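Local coordinates for monoglyceride lipase (Saccharomyces cerevisiae, PDB 4ZWN), which hydrolyses monoacylglycerols to glycerol and free fatty acids, with a strong preference for monounsaturated substrates, and also takes part in breaking down fatty acid ethyl esters, at residues Gly109-Tyr114 with Phe233-Asp238. The protein carries 2 engineered substitutions. Residues are numbered along the deposited sequence; the frame is centred on the assembly and turned at random.
Sequences GVTDEY and FRQIHD
Gly109 lies against the side chain of Gln235 where, in this alpha/beta hydrolase, the loop leading into helix 113-134 meets the first turns of helix 233-248. The carbonyl O of Gly109 sits 3.3 Å from Gln235 CB and also accepts a hydrogen bond from Ser232, whose hydroxyl in turn is bonded to the backbone N of Gln235. With phi at 93°, the chain turns here in a conformation suited to glycine. Thr111 follows: its methyl CG2 comes within 3.6 Å of Gln235 CG, the two side chains crossing at a slant. The Gln235 side chain also touches Phe70 and lies about 11 Å from the side chain of Ser144, the inferred nucleophile. Asp112 is the N-cap of helix 113-134: with chi1 at 52° its carboxylate turns back over the helix start to cap a backbone N in the first turn, and OD1 is hydrogen-bonded to His115 ND1. Asp112 CB rests 3.8 Å from Arg234 CG. At Glu113, in the first turn, the backbone N donates to Asp238 OD2 at 2.6 Å, so a carboxylate from the other helix also meets this helix start. The Glu113 side chain bends at chi2 and forms a salt bridge with Arg242, one turn beyond Asp238. Both oxygens of the Asp238 carboxylate are engaged: OD2 is approached on its anti side by Glu113, whereas OD1 takes a salt bridge on its syn side from Arg234 NH1 at 2.8 Å. His237 ND1 donates to the same OD1 in a nearly straight bond, 171° at the hydrogen, close to the C-O axis.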
loop_
_atom_site.group_PDB
_atom_site.type_symbol
_atom_site.label_atom_id
_atom_site.label_comp_id
_atom_site.label_asym_id
_atom_site.label_seq_id
_atom_site.Cartn_x
_atom_site.Cartn_y
_atom_site.Cartn_z
ATOM N N GLY A 109 -3.565 15.633 3.705
ATOM C CA GLY A 109 -2.219 15.750 3.179
ATOM C C GLY A 109 -1.227 16.183 4.239
ATOM O O GLY A 109 -0.034 16.319 3.968
ATOM N N VAL A 110 -1.722 16.396 5.453
ATOM C CA VAL A 110 -0.880 16.867 6.545
ATOM C C VAL A 110 -0.340 15.701 7.364
ATOM O O VAL A 110 -1.018 15.178 8.252
ATOM C CB VAL A 110 -1.643 17.830 7.477
ATOM C CG1 VAL A 110 -0.730 18.333 8.582
ATOM C CG2 VAL A 110 -2.216 18.999 6.683
ATOM N N THR A 111 0.882 15.291 7.047
ATOM C CA THR A 111 1.570 14.260 7.805
ATOM C C THR A 111 3.062 14.329 7.517
ATOM O O THR A 111 3.503 15.111 6.674
ATOM C CB THR A 111 1.042 12.852 7.475
ATOM O OG1 THR A 111 1.625 11.898 8.371
ATOM C CG2 THR A 111 1.376 12.474 6.038
ATOM N N ASP A 112 3.839 13.517 8.226
ATOM C CA ASP A 112 5.274 13.466 7.989
ATOM C C ASP A 112 5.847 12.093 8.330
ATOM O O ASP A 112 5.129 11.215 8.812
ATOM C CB ASP A 112 5.993 14.562 8.786
ATOM C CG ASP A 112 5.632 14.555 10.262
ATOM O OD1 ASP A 112 5.358 13.471 10.821
ATOM O OD2 ASP A 112 5.629 15.646 10.869
ATOM N N GLU A 113 7.144 11.933 8.081
ATOM C CA GLU A 113 7.847 10.673 8.287
ATOM C C GLU A 113 7.594 10.077 9.670
ATOM O O GLU A 113 7.310 8.883 9.794
ATOM C CB GLU A 113 9.349 10.874 8.073
ATOM C CG GLU A 113 10.190 9.633 8.314
ATOM C CD GLU A 113 10.092 8.623 7.183
ATOM O OE1 GLU A 113 9.530 8.962 6.119
ATOM O OE2 GLU A 113 10.586 7.488 7.358
ATOM N N TYR A 114 7.682 10.912 10.701
ATOM C CA TYR A 114 7.470 10.453 12.071
ATOM C C TYR A 114 6.080 9.849 12.253
ATOM O O TYR A 114 5.949 8.713 12.704
ATOM C CB TYR A 114 7.670 11.597 13.070
ATOM C CG TYR A 114 7.244 11.232 14.476
ATOM C CD1 TYR A 114 8.052 10.444 15.288
ATOM C CD2 TYR A 114 6.025 11.663 14.987
ATOM C CE1 TYR A 114 7.659 10.099 16.571
ATOM C CE2 TYR A 114 5.624 11.323 16.267
ATOM C CZ TYR A 114 6.445 10.542 17.054
ATOM O OH TYR A 114 6.048 10.204 18.328
ATOM N N PHE A 233 3.777 19.612 0.993
ATOM C CA PHE A 233 5.160 19.455 0.559
ATOM C C PHE A 233 5.924 18.543 1.517
ATOM O O PHE A 233 6.757 17.744 1.091
ATOM C CB PHE A 233 5.864 20.814 0.452
ATOM C CG PHE A 233 5.514 21.588 -0.791
ATOM C CD1 PHE A 233 4.507 21.156 -1.636
ATOM C CD2 PHE A 233 6.208 22.744 -1.120
ATOM C CE1 PHE A 233 4.188 21.867 -2.777
ATOM C CE2 PHE A 233 5.896 23.456 -2.262
ATOM C CZ PHE A 233 4.886 23.016 -3.092
ATOM N N ARG A 234 5.629 18.662 2.808
ATOM C CA ARG A 234 6.293 17.849 3.820
ATOM C C ARG A 234 5.948 16.379 3.614
ATOM O O ARG A 234 6.832 15.524 3.620
ATOM C CB ARG A 234 5.907 18.315 5.230
ATOM C CG ARG A 234 6.521 17.515 6.388
ATOM C CD ARG A 234 7.963 17.077 6.133
ATOM N NE ARG A 234 8.900 18.184 5.969
ATOM C CZ ARG A 234 10.120 18.048 5.455
ATOM N NH1 ARG A 234 10.542 16.856 5.051
ATOM N NH2 ARG A 234 10.917 19.100 5.339
ATOM N N GLN A 235 4.664 16.097 3.420
ATOM C CA GLN A 235 4.207 14.738 3.159
ATOM C C GLN A 235 4.862 14.169 1.906
ATOM O O GLN A 235 5.422 13.070 1.927
ATOM C CB GLN A 235 2.685 14.700 3.009
ATOM C CG GLN A 235 2.145 13.335 2.612
ATOM C CD GLN A 235 0.700 13.383 2.147
ATOM O OE1 GLN A 235 0.277 14.339 1.503
ATOM N NE2 GLN A 235 -0.062 12.345 2.469
ATOM N N ILE A 236 4.787 14.931 0.818
ATOM C CA ILE A 236 5.305 14.495 -0.472
ATOM C C ILE A 236 6.814 14.241 -0.431
ATOM O O ILE A 236 7.287 13.208 -0.905
ATOM C CB ILE A 236 4.979 15.524 -1.568
ATOM C CG1 ILE A 236 3.462 15.655 -1.717
ATOM C CG2 ILE A 236 5.605 15.118 -2.891
ATOM C CD1 ILE A 236 3.028 16.799 -2.595
ATOM N N HIS A 237 7.560 15.177 0.147
ATOM C CA HIS A 237 9.003 15.027 0.293
ATOM C C HIS A 237 9.359 13.745 1.028
ATOM O O HIS A 237 10.287 13.031 0.649
ATOM C CB HIS A 237 9.591 16.223 1.043
ATOM C CG HIS A 237 11.042 16.071 1.392
ATOM N ND1 HIS A 237 11.471 15.387 2.511
ATOM C CD2 HIS A 237 12.159 16.528 0.780
ATOM C CE1 HIS A 237 12.791 15.423 2.566
ATOM N NE2 HIS A 237 13.233 16.110 1.526
ATOM N N ASP A 238 8.607 13.462 2.084
ATOM C CA ASP A 238 8.943 12.365 2.971
ATOM C C ASP A 238 8.751 10.996 2.331
ATOM O O ASP A 238 9.560 10.095 2.561
ATOM C CB ASP A 238 8.133 12.477 4.261
ATOM C CG ASP A 238 8.694 13.525 5.198
ATOM O OD1 ASP A 238 9.609 14.259 4.768
ATOM O OD2 ASP A 238 8.231 13.622 6.354
#